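Long-range contacts in transcriptional regulator URE2 (Saccharomyces cerevisiae, PDB 1K0D), which restrains nitrogen-utilisation genes by holding GATA transcriptional activators in the cytoplasm, and also has glutathione peroxidase activity: residues Tyr20-His25 and Tyr45-Leu50; Val164-Leu169 and Glu236-Tyr241; Pro204-Gly209 and Tyr241-His246. All coordinates share one frame; numbering follows the deposited sequence.

Interaction 1 belongs to the thioredoxin-like N-terminal domain, while interactions 2 and 3 lie in the helical GST-type C-terminal domain on the opposite side of the chain's centre; the centres of interactions 1 and 2 are about 32 Å apart. All three are partly buried: Leu22 and Phe23, Val165, Leu169 and Val240, and Trp243 and Leu207 lie inside, against the more exposed Asn46, Pro238 and Pro204. Interaction 1 joins two strands through backbone hydrogen bonds. Interactions 2 and 3 both use helix 238-248. At its beginning, Glu166 binds backbone N-H groups; farther along, Trp243 and His246 receive a loop by ring and apolar packing. These two contacts touch where Leu169 and Val165 pack on Trp243.

Interaction 1 of 3, residues Tyr20-His25 and Tyr45-Leu50; sequences YTLFSH and YNTIFL
Phe23 lies alongside Ile48, its ring overlapping the end of the isoleucine: CE2 of Phe23 stands 3.7 Å from CD1 of Ile48. With CG anti to its carbonyl carbon (chi1 -71°), the ring also reaches Leu50, which crosses it obliquely with CD2 4.0 Å from Phe23 CD2. Thr21 CG2 meets the same Ile48 CD1 at 3.8 Å, while Thr21 OG1 is turned to a hydrogen bond with His77. Helix 7-11 covers this face, where branched and aromatic carbon suits the burial. On the other face Leu22 and Thr47 point the same way, Leu22 also touching Val34 of helix 29-40. There Thr47 CG2 rests over one face of the Phe49 ring, toward its rim.

The two strands carrying these side chains are parallel and belong to the thioredoxin-like domain, linked through helix 29-40 in a beta-alpha-beta unit. Five backbone bonds join them: Leu22 and Ser24 each give an N-H and accept one, and Tyr20 O takes Asn46 N. The bond from Leu22 N to Asn46 O is 2.7 Å long and nearly straight at 171°. Leu50 packs beside Val71, a glutathione-binding residue, which puts this end of the sheet next to the glutathione site. The chemistry implies a division of labour: strand 20-24 pairs its backbone with 45-49 and 73-76, whereas 45-49 is the edge strand, its Phe49 O taken by Arg7, and largely apolar side chains meet the helices.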
loop_
_atom_site.group_PDB
_atom_site.type_symbol
_atom_site.label_atom_id
_atom_site.label_comp_id
_atom_site.label_asym_id
_atom_site.label_seq_id
_atom_site.Cartn_x
_atom_site.Cartn_y
_atom_site.Cartn_z
ATOM N N TYR B 20 -3.509 13.420 -18.513
ATOM C CA TYR B 20 -3.891 12.247 -17.738
ATOM C C TYR B 20 -5.396 12.088 -17.636
ATOM O O TYR B 20 -6.132 13.065 -17.606
ATOM C CB TYR B 20 -3.316 12.338 -16.318
ATOM C CG TYR B 20 -1.833 12.590 -16.283
ATOM C CD1 TYR B 20 -1.319 13.854 -16.573
ATOM C CD2 TYR B 20 -0.933 11.556 -16.008
ATOM C CE1 TYR B 20 0.050 14.084 -16.600
ATOM C CE2 TYR B 20 0.443 11.777 -16.030
ATOM C CZ TYR B 20 0.926 13.044 -16.331
ATOM O OH TYR B 20 2.280 13.275 -16.388
ATOM N N THR B 21 -5.844 10.839 -17.584
ATOM C CA THR B 21 -7.257 10.540 -17.441
ATOM C C THR B 21 -7.359 9.779 -16.129
ATOM O O THR B 21 -6.663 8.782 -15.919
ATOM C CB THR B 21 -7.784 9.644 -18.586
ATOM O OG1 THR B 21 -7.601 10.310 -19.844
ATOM C CG2 THR B 21 -9.263 9.343 -18.387
ATOM N N LEU B 22 -8.209 10.256 -15.237
ATOM C CA LEU B 22 -8.375 9.603 -13.951
ATOM C C LEU B 22 -9.722 8.911 -13.839
ATOM O O LEU B 22 -10.763 9.532 -14.053
ATOM C CB LEU B 22 -8.235 10.623 -12.821
ATOM C CG LEU B 22 -8.628 10.155 -11.415
ATOM C CD1 LEU B 22 -7.667 9.061 -10.949
ATOM C CD2 LEU B 22 -8.598 11.345 -10.447
ATOM N N PHE B 23 -9.699 7.621 -13.524
ATOM C CA PHE B 23 -10.934 6.878 -13.330
ATOM C C PHE B 23 -11.191 6.867 -11.842
ATOM O O PHE B 23 -10.311 6.519 -11.064
ATOM C CB PHE B 23 -10.808 5.453 -13.847
ATOM C CG PHE B 23 -10.758 5.366 -15.334
ATOM C CD1 PHE B 23 -9.544 5.412 -16.003
ATOM C CD2 PHE B 23 -11.931 5.256 -16.070
ATOM C CE1 PHE B 23 -9.496 5.345 -17.394
ATOM C CE2 PHE B 23 -11.895 5.191 -17.454
ATOM C CZ PHE B 23 -10.673 5.235 -18.120
ATOM N N SER B 24 -12.397 7.257 -11.446
ATOM C CA SER B 24 -12.745 7.323 -10.035
ATOM C C SER B 24 -14.249 7.150 -9.837
ATOM O O SER B 24 -14.949 6.626 -10.705
ATOM C CB SER B 24 -12.302 8.681 -9.480
ATOM O OG SER B 24 -12.598 8.803 -8.100
ATOM N N HIS B 25 -14.728 7.584 -8.677
ATOM C CA HIS B 25 -16.145 7.530 -8.342
ATOM C C HIS B 25 -16.428 8.769 -7.502
ATOM O O HIS B 25 -15.609 9.158 -6.673
ATOM C CB HIS B 25 -16.468 6.260 -7.556
ATOM C CG HIS B 25 -17.932 6.050 -7.333
ATOM N ND1 HIS B 25 -18.660 6.785 -6.422
ATOM C CD2 HIS B 25 -18.810 5.201 -7.920
ATOM C CE1 HIS B 25 -19.923 6.397 -6.457
ATOM N NE2 HIS B 25 -20.041 5.437 -7.358
ATOM N N TYR B 45 -5.598 17.027 -15.897
ATOM C CA TYR B 45 -6.275 15.745 -16.058
ATOM C C TYR B 45 -7.780 15.828 -16.274
ATOM O O TYR B 45 -8.403 16.854 -16.026
ATOM C CB TYR B 45 -6.010 14.888 -14.818
ATOM C CG TYR B 45 -6.645 15.438 -13.556
ATOM C CD1 TYR B 45 -7.845 14.915 -13.071
ATOM C CD2 TYR B 45 -6.054 16.489 -12.851
ATOM C CE1 TYR B 45 -8.443 15.420 -11.915
ATOM C CE2 TYR B 45 -6.647 17.005 -11.690
ATOM C CZ TYR B 45 -7.841 16.462 -11.232
ATOM O OH TYR B 45 -8.443 16.964 -10.097
ATOM N N ASN B 46 -8.346 14.716 -16.731
ATOM C CA ASN B 46 -9.782 14.580 -16.961
ATOM C C ASN B 46 -10.240 13.419 -16.085
ATOM O O ASN B 46 -9.587 12.371 -16.046
ATOM C CB ASN B 46 -10.066 14.239 -18.424
ATOM C CG ASN B 46 -11.528 13.902 -18.672
ATOM O OD1 ASN B 46 -11.872 13.269 -19.676
ATOM N ND2 ASN B 46 -12.399 14.330 -17.761
ATOM N N THR B 47 -11.353 13.603 -15.381
ATOM C CA THR B 47 -11.872 12.556 -14.514
ATOM C C THR B 47 -13.105 11.871 -15.094
ATOM O O THR B 47 -14.035 12.525 -15.561
ATOM C CB THR B 47 -12.254 13.102 -13.124
ATOM O OG1 THR B 47 -11.124 13.748 -12.529
ATOM C CG2 THR B 47 -12.705 11.963 -12.213
ATOM N N ILE B 48 -13.100 10.544 -15.066
ATOM C CA ILE B 48 -14.238 9.775 -15.544
ATOM C C ILE B 48 -14.816 9.049 -14.340
ATOM O O ILE B 48 -14.129 8.243 -13.702
ATOM C CB ILE B 48 -13.831 8.729 -16.597
ATOM C CG1 ILE B 48 -13.303 9.425 -17.850
ATOM C CG2 ILE B 48 -15.027 7.842 -16.927
ATOM C CD1 ILE B 48 -12.890 8.460 -18.963
ATOM N N PHE B 49 -16.066 9.346 -14.007
ATOM C CA PHE B 49 -16.693 8.683 -12.877
ATOM C C PHE B 49 -17.369 7.407 -13.354
ATOM O O PHE B 49 -18.372 7.452 -14.069
ATOM C CB PHE B 49 -17.715 9.600 -12.195
ATOM C CG PHE B 49 -17.109 10.843 -11.602
ATOM C CD1 PHE B 49 -17.023 12.017 -12.345
ATOM C CD2 PHE B 49 -16.582 10.827 -10.315
ATOM C CE1 PHE B 49 -16.420 13.161 -11.817
ATOM C CE2 PHE B 49 -15.976 11.963 -9.777
ATOM C CZ PHE B 49 -15.895 13.133 -10.532
ATOM N N LEU B 50 -16.799 6.269 -12.968
ATOM C CA LEU B 50 -17.347 4.976 -13.341
ATOM C C LEU B 50 -18.640 4.716 -12.581
ATOM O O LEU B 50 -18.701 4.871 -11.362
ATOM C CB LEU B 50 -16.348 3.854 -13.037
ATOM C CG LEU B 50 -15.074 3.789 -13.882
ATOM C CD1 LEU B 50 -14.197 2.642 -13.407
ATOM C CD2 LEU B 50 -15.448 3.595 -15.348
#

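Interaction 2 of 3, residues Val164-Leu169 and Glu236-Tyr241; sequences VVEMAL and EFPEVY
Glu166 OE2 is gripped by one hydrogen bond, from Val240 N at 2.8 Å, and its twin OE1 by another, from Glu239 N, also at 2.8 Å. The carboxylate thus bridges two successive backbone N-H groups in the first turn of helix 238-248, a helix N-terminus bound by an anion from helix 148-176 in the all-helical C-terminal domain of the GST fold. Each oxygen uses its syn lone pair, the side facing the other oxygen, so the group meets the two donors as a fork and is fixed against rotation. First-turn N-H groups have no carbonyl one turn back to bind, which makes a carboxylate apt here; the positive end of the helix would be expected to favour its ionised form.

The torsions explain the reach. CG of Glu166 is anti to the backbone N (chi1 -179°), and a bend at chi2 (73°) swings the carboxylate across to the helix start. Pro238 suits the first helical position: with no carbonyl four residues back for a nitrogen there to bind, its lack of a hydrogen costs nothing. Phe237 sits just before it at the N-cap position, with its ring edge against Glu166 CB.

Glu239 crosses Glu166 at about a right angle and carries its own charge elsewhere, OE2 forming salt bridges with Arg173 and Lys242. Beside the carboxylate the contact turns apolar, where branched Val165, Leu169 and Val240 pack together. On the far side of helix 148-176, Val164 and Met167 pack on Pro67 and Val63 of the second subunit. Val165 CG1 meets Val240 CG2 at 3.8 Å, and Leu169 CD1 lies 3.7 Å from Val240 CA.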
loop_
_atom_site.group_PDB
_atom_site.type_symbol
_atom_site.label_atom_id
_atom_site.label_comp_id
_atom_site.label_asym_id
_atom_site.label_seq_id
_atom_site.Cartn_x
_atom_site.Cartn_y
_atom_site.Cartn_z
ATOM N N VAL B 164 -1.753 7.248 16.355
ATOM C CA VAL B 164 -0.367 7.162 15.892
ATOM C C VAL B 164 -0.015 8.453 15.150
ATOM O O VAL B 164 1.074 9.008 15.321
ATOM C CB VAL B 164 -0.160 5.959 14.937
ATOM C CG1 VAL B 164 1.262 5.948 14.402
ATOM C CG2 VAL B 164 -0.450 4.660 15.674
ATOM N N VAL B 165 -0.940 8.936 14.330
ATOM C CA VAL B 165 -0.715 10.173 13.586
ATOM C C VAL B 165 -0.669 11.374 14.543
ATOM O O VAL B 165 0.182 12.259 14.416
ATOM C CB VAL B 165 -1.831 10.407 12.540
ATOM C CG1 VAL B 165 -1.622 11.737 11.845
ATOM C CG2 VAL B 165 -1.832 9.268 11.518
ATOM N N GLU B 166 -1.592 11.394 15.499
ATOM C CA GLU B 166 -1.662 12.471 16.483
ATOM C C GLU B 166 -0.337 12.566 17.239
ATOM O O GLU B 166 0.253 13.640 17.345
ATOM C CB GLU B 166 -2.800 12.202 17.473
ATOM C CG GLU B 166 -2.970 13.277 18.534
ATOM C CD GLU B 166 -3.565 14.562 17.983
ATOM O OE1 GLU B 166 -3.650 15.554 18.741
ATOM O OE2 GLU B 166 -3.956 14.584 16.794
ATOM N N MET B 167 0.122 11.433 17.760
ATOM C CA MET B 167 1.373 11.369 18.508
ATOM C C MET B 167 2.547 11.899 17.677
ATOM O O MET B 167 3.311 12.747 18.140
ATOM C CB MET B 167 1.633 9.919 18.952
ATOM C CG MET B 167 2.979 9.672 19.631
ATOM S SD MET B 167 3.106 8.018 20.405
ATOM C CE MET B 167 3.308 6.936 18.945
ATOM N N ALA B 168 2.688 11.403 16.452
ATOM C CA ALA B 168 3.770 11.847 15.583
ATOM C C ALA B 168 3.719 13.361 15.369
ATOM O O ALA B 168 4.750 14.036 15.418
ATOM C CB ALA B 168 3.700 11.123 14.244
ATOM N N LEU B 169 2.524 13.894 15.129
ATOM C CA LEU B 169 2.383 15.335 14.919
ATOM C C LEU B 169 2.737 16.099 16.197
ATOM O O LEU B 169 3.388 17.145 16.147
ATOM C CB LEU B 169 0.956 15.676 14.476
ATOM C CG LEU B 169 0.546 15.181 13.084
ATOM C CD1 LEU B 169 -0.942 15.418 12.870
ATOM C CD2 LEU B 169 1.373 15.901 12.016
ATOM N N GLU B 236 -11.303 14.762 19.320
ATOM C CA GLU B 236 -10.501 13.599 19.672
ATOM C C GLU B 236 -9.025 13.674 19.300
ATOM O O GLU B 236 -8.184 13.125 20.013
ATOM C CB GLU B 236 -11.108 12.346 19.041
ATOM C CG GLU B 236 -12.394 11.883 19.694
ATOM C CD GLU B 236 -12.941 10.626 19.047
ATOM O OE1 GLU B 236 -13.824 10.736 18.172
ATOM O OE2 GLU B 236 -12.470 9.526 19.405
ATOM N N PHE B 237 -8.703 14.338 18.192
ATOM C CA PHE B 237 -7.310 14.434 17.753
ATOM C C PHE B 237 -6.921 15.843 17.302
ATOM O O PHE B 237 -6.764 16.108 16.111
ATOM C CB PHE B 237 -7.057 13.425 16.621
ATOM C CG PHE B 237 -7.444 12.012 16.972
ATOM C CD1 PHE B 237 -8.682 11.500 16.599
ATOM C CD2 PHE B 237 -6.586 11.207 17.713
ATOM C CE1 PHE B 237 -9.061 10.207 16.961
ATOM C CE2 PHE B 237 -6.956 9.912 18.080
ATOM C CZ PHE B 237 -8.198 9.411 17.702
ATOM N N PRO B 238 -6.742 16.763 18.264
ATOM C CA PRO B 238 -6.373 18.166 18.037
ATOM C C PRO B 238 -5.302 18.402 16.968
ATOM O O PRO B 238 -5.518 19.162 16.025
ATOM C CB PRO B 238 -5.919 18.622 19.425
ATOM C CG PRO B 238 -6.813 17.852 20.320
ATOM C CD PRO B 238 -6.754 16.466 19.709
ATOM N N GLU B 239 -4.144 17.768 17.127
ATOM C CA GLU B 239 -3.057 17.931 16.161
ATOM C C GLU B 239 -3.477 17.529 14.740
ATOM O O GLU B 239 -3.172 18.230 13.773
ATOM C CB GLU B 239 -1.837 17.110 16.589
ATOM C CG GLU B 239 -1.065 17.679 17.771
ATOM C CD GLU B 239 -0.412 19.018 17.456
ATOM O OE1 GLU B 239 0.286 19.117 16.424
ATOM O OE2 GLU B 239 -0.591 19.972 18.243
ATOM N N VAL B 240 -4.168 16.402 14.613
ATOM C CA VAL B 240 -4.619 15.947 13.299
ATOM C C VAL B 240 -5.574 16.985 12.737
ATOM O O VAL B 240 -5.633 17.203 11.528
ATOM C CB VAL B 240 -5.351 14.582 13.381
ATOM C CG1 VAL B 240 -5.986 14.246 12.041
ATOM C CG2 VAL B 240 -4.366 13.492 13.771
ATOM N N TYR B 241 -6.310 17.643 13.626
ATOM C CA TYR B 241 -7.261 18.657 13.203
ATOM C C TYR B 241 -6.581 19.855 12.548
ATOM O O TYR B 241 -6.981 20.269 11.461
ATOM C CB TYR B 241 -8.104 19.133 14.387
ATOM C CG TYR B 241 -9.175 20.112 13.971
ATOM C CD1 TYR B 241 -10.266 19.692 13.218
ATOM C CD2 TYR B 241 -9.065 21.469 14.276
ATOM C CE1 TYR B 241 -11.221 20.594 12.772
ATOM C CE2 TYR B 241 -10.016 22.384 13.832
ATOM C CZ TYR B 241 -11.089 21.938 13.080
ATOM O OH TYR B 241 -12.024 22.832 12.618
#

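Interaction 3 of 3, residues Pro204-Gly209 and Tyr241-His246; sequences PVWLVG and YKWTKH
Pro204 lays its CB over one face of the His246 ring, a CH-pi contact 3.8 Å from the ring centroid and only 14° off the normal. The flat-sided, rigid pyrrolidine ring suits packing on a flat imidazole. The contact is a loop packed on the side of helix 238-248, in the helical C-terminal domain of the GST fold; Trp243 and His246, three residues apart, present their side chains on the same flank of that helix.

Val205 approaches through its backbone, its O standing 3.4 Å from CD1 of Trp243, while its side chain turns to Arg172 and Arg173 of helix 148-176. Trp206 starts out away from the helix, yet its long indole swings back. It meets Trp243 rim to rim, neither ring over the other's face, with planes at 54°; CE3 of Trp206 is 3.8 Å from Trp243 CD1. The far corner of the same indole, CH2, touches His246 CB at 4.1 Å, so this wide side chain spans both helical residues.

Leu207 comes next, crossing Trp243 at about a right angle. The indole of Trp243 has CG anti to the backbone N (chi1 176°), which carries it toward the loop. Asp216 OD1 of helix 214-217 accepts hydrogen bonds from both Trp243 NE1 and Leu207 N, satisfying the buried indole N-H and tying loop to helix through a shared acceptor. At the benzo end of that indole, Leu207 CD1 rests 3.7 Å from Trp243 CZ2.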
loop_
_atom_site.group_PDB
_atom_site.type_symbol
_atom_site.label_atom_id
_atom_site.label_comp_id
_atom_site.label_asym_id
_atom_site.label_seq_id
_atom_site.Cartn_x
_atom_site.Cartn_y
_atom_site.Cartn_z
ATOM N N PRO B 204 2.456 25.403 11.355
ATOM C CA PRO B 204 2.175 24.145 10.655
ATOM C C PRO B 204 3.237 23.069 10.871
ATOM O O PRO B 204 4.433 23.321 10.751
ATOM C CB PRO B 204 2.071 24.581 9.195
ATOM C CG PRO B 204 3.000 25.743 9.132
ATOM C CD PRO B 204 2.665 26.497 10.394
ATOM N N VAL B 205 2.780 21.865 11.195
ATOM C CA VAL B 205 3.669 20.738 11.437
ATOM C C VAL B 205 3.370 19.606 10.448
ATOM O O VAL B 205 2.212 19.310 10.165
ATOM C CB VAL B 205 3.514 20.253 12.893
ATOM C CG1 VAL B 205 4.117 18.890 13.064
ATOM C CG2 VAL B 205 4.206 21.236 13.828
ATOM N N TRP B 206 4.424 18.986 9.919
ATOM C CA TRP B 206 4.278 17.912 8.938
ATOM C C TRP B 206 4.957 16.617 9.357
ATOM O O TRP B 206 5.873 16.623 10.175
ATOM C CB TRP B 206 4.835 18.365 7.585
ATOM C CG TRP B 206 4.299 19.686 7.150
ATOM C CD1 TRP B 206 4.970 20.878 7.123
ATOM C CD2 TRP B 206 2.960 19.971 6.726
ATOM N NE1 TRP B 206 4.132 21.886 6.709
ATOM C CE2 TRP B 206 2.892 21.359 6.459
ATOM C CE3 TRP B 206 1.808 19.189 6.548
ATOM C CZ2 TRP B 206 1.719 21.981 6.022
ATOM C CZ3 TRP B 206 0.641 19.807 6.114
ATOM C CH2 TRP B 206 0.607 21.191 5.855
ATOM N N LEU B 207 4.507 15.511 8.772
ATOM C CA LEU B 207 5.034 14.186 9.083
ATOM C C LEU B 207 6.494 13.949 8.708
ATOM O O LEU B 207 7.222 13.297 9.456
ATOM C CB LEU B 207 4.167 13.112 8.419
ATOM C CG LEU B 207 2.733 12.966 8.938
ATOM C CD1 LEU B 207 1.954 12.019 8.041
ATOM C CD2 LEU B 207 2.761 12.450 10.364
ATOM N N VAL B 208 6.928 14.461 7.561
ATOM C CA VAL B 208 8.305 14.246 7.142
ATOM C C VAL B 208 9.056 15.511 6.731
ATOM O O VAL B 208 8.525 16.372 6.025
ATOM C CB VAL B 208 8.375 13.236 5.964
ATOM C CG1 VAL B 208 9.830 12.983 5.568
ATOM C CG2 VAL B 208 7.703 11.918 6.363
ATOM N N GLY B 209 10.304 15.597 7.185
ATOM C CA GLY B 209 11.173 16.716 6.857
ATOM C C GLY B 209 10.611 18.120 6.966
ATOM O O GLY B 209 11.005 19.005 6.206
ATOM N N TYR B 241 -6.310 17.643 13.626
ATOM C CA TYR B 241 -7.261 18.657 13.203
ATOM C C TYR B 241 -6.581 19.855 12.548
ATOM O O TYR B 241 -6.981 20.269 11.461
ATOM C CB TYR B 241 -8.104 19.133 14.387
ATOM C CG TYR B 241 -9.175 20.112 13.971
ATOM C CD1 TYR B 241 -10.266 19.692 13.218
ATOM C CD2 TYR B 241 -9.065 21.469 14.276
ATOM C CE1 TYR B 241 -11.221 20.594 12.772
ATOM C CE2 TYR B 241 -10.016 22.384 13.832
ATOM C CZ TYR B 241 -11.089 21.938 13.080
ATOM O OH TYR B 241 -12.024 22.832 12.618
ATOM N N LYS B 242 -5.563 20.416 13.201
ATOM C CA LYS B 242 -4.852 21.574 12.641
ATOM C C LYS B 242 -4.228 21.198 11.297
ATOM O O LYS B 242 -4.355 21.907 10.300
ATOM C CB LYS B 242 -3.729 22.038 13.570
ATOM C CG LYS B 242 -4.135 22.435 14.973
ATOM C CD LYS B 242 -2.923 23.020 15.691
ATOM C CE LYS B 242 -3.068 22.981 17.197
ATOM N NZ LYS B 242 -2.978 21.582 17.697
ATOM N N TRP B 243 -3.530 20.071 11.320
ATOM C CA TRP B 243 -2.841 19.487 10.179
ATOM C C TRP B 243 -3.772 19.374 8.965
ATOM O O TRP B 243 -3.454 19.857 7.877
ATOM C CB TRP B 243 -2.337 18.121 10.638
ATOM C CG TRP B 243 -1.671 17.245 9.650
ATOM C CD1 TRP B 243 -0.465 17.449 9.046
ATOM C CD2 TRP B 243 -2.089 15.930 9.281
ATOM N NE1 TRP B 243 -0.094 16.330 8.336
ATOM C CE2 TRP B 243 -1.075 15.382 8.464
ATOM C CE3 TRP B 243 -3.220 15.157 9.567
ATOM C CZ2 TRP B 243 -1.160 14.089 7.933
ATOM C CZ3 TRP B 243 -3.303 13.871 9.038
ATOM C CH2 TRP B 243 -2.277 13.352 8.233
ATOM N N THR B 244 -4.927 18.747 9.154
ATOM C CA THR B 244 -5.890 18.588 8.072
ATOM C C THR B 244 -6.424 19.939 7.602
ATOM O O THR B 244 -6.605 20.156 6.404
ATOM C CB THR B 244 -7.093 17.725 8.507
ATOM O OG1 THR B 244 -6.620 16.555 9.181
ATOM C CG2 THR B 244 -7.911 17.297 7.288
ATOM N N LYS B 245 -6.680 20.851 8.539
ATOM C CA LYS B 245 -7.188 22.171 8.160
ATOM C C LYS B 245 -6.179 22.985 7.365
ATOM O O LYS B 245 -6.553 23.733 6.463
ATOM C CB LYS B 245 -7.647 22.960 9.390
ATOM C CG LYS B 245 -9.062 22.602 9.829
ATOM C CD LYS B 245 -10.036 22.752 8.666
ATOM C CE LYS B 245 -11.477 22.488 9.083
ATOM N NZ LYS B 245 -12.013 23.551 9.981
ATOM N N HIS B 246 -4.901 22.851 7.694
ATOM C CA HIS B 246 -3.885 23.578 6.953
ATOM C C HIS B 246 -3.944 23.118 5.501
ATOM O O HIS B 246 -3.894 23.928 4.582
ATOM C CB HIS B 246 -2.490 23.292 7.512
ATOM C CG HIS B 246 -2.074 24.210 8.619
ATOM N ND1 HIS B 246 -1.939 25.571 8.448
ATOM C CD2 HIS B 246 -1.714 23.955 9.900
ATOM C CE1 HIS B 246 -1.511 26.114 9.573
ATOM N NE2 HIS B 246 -1.366 25.156 10.471
#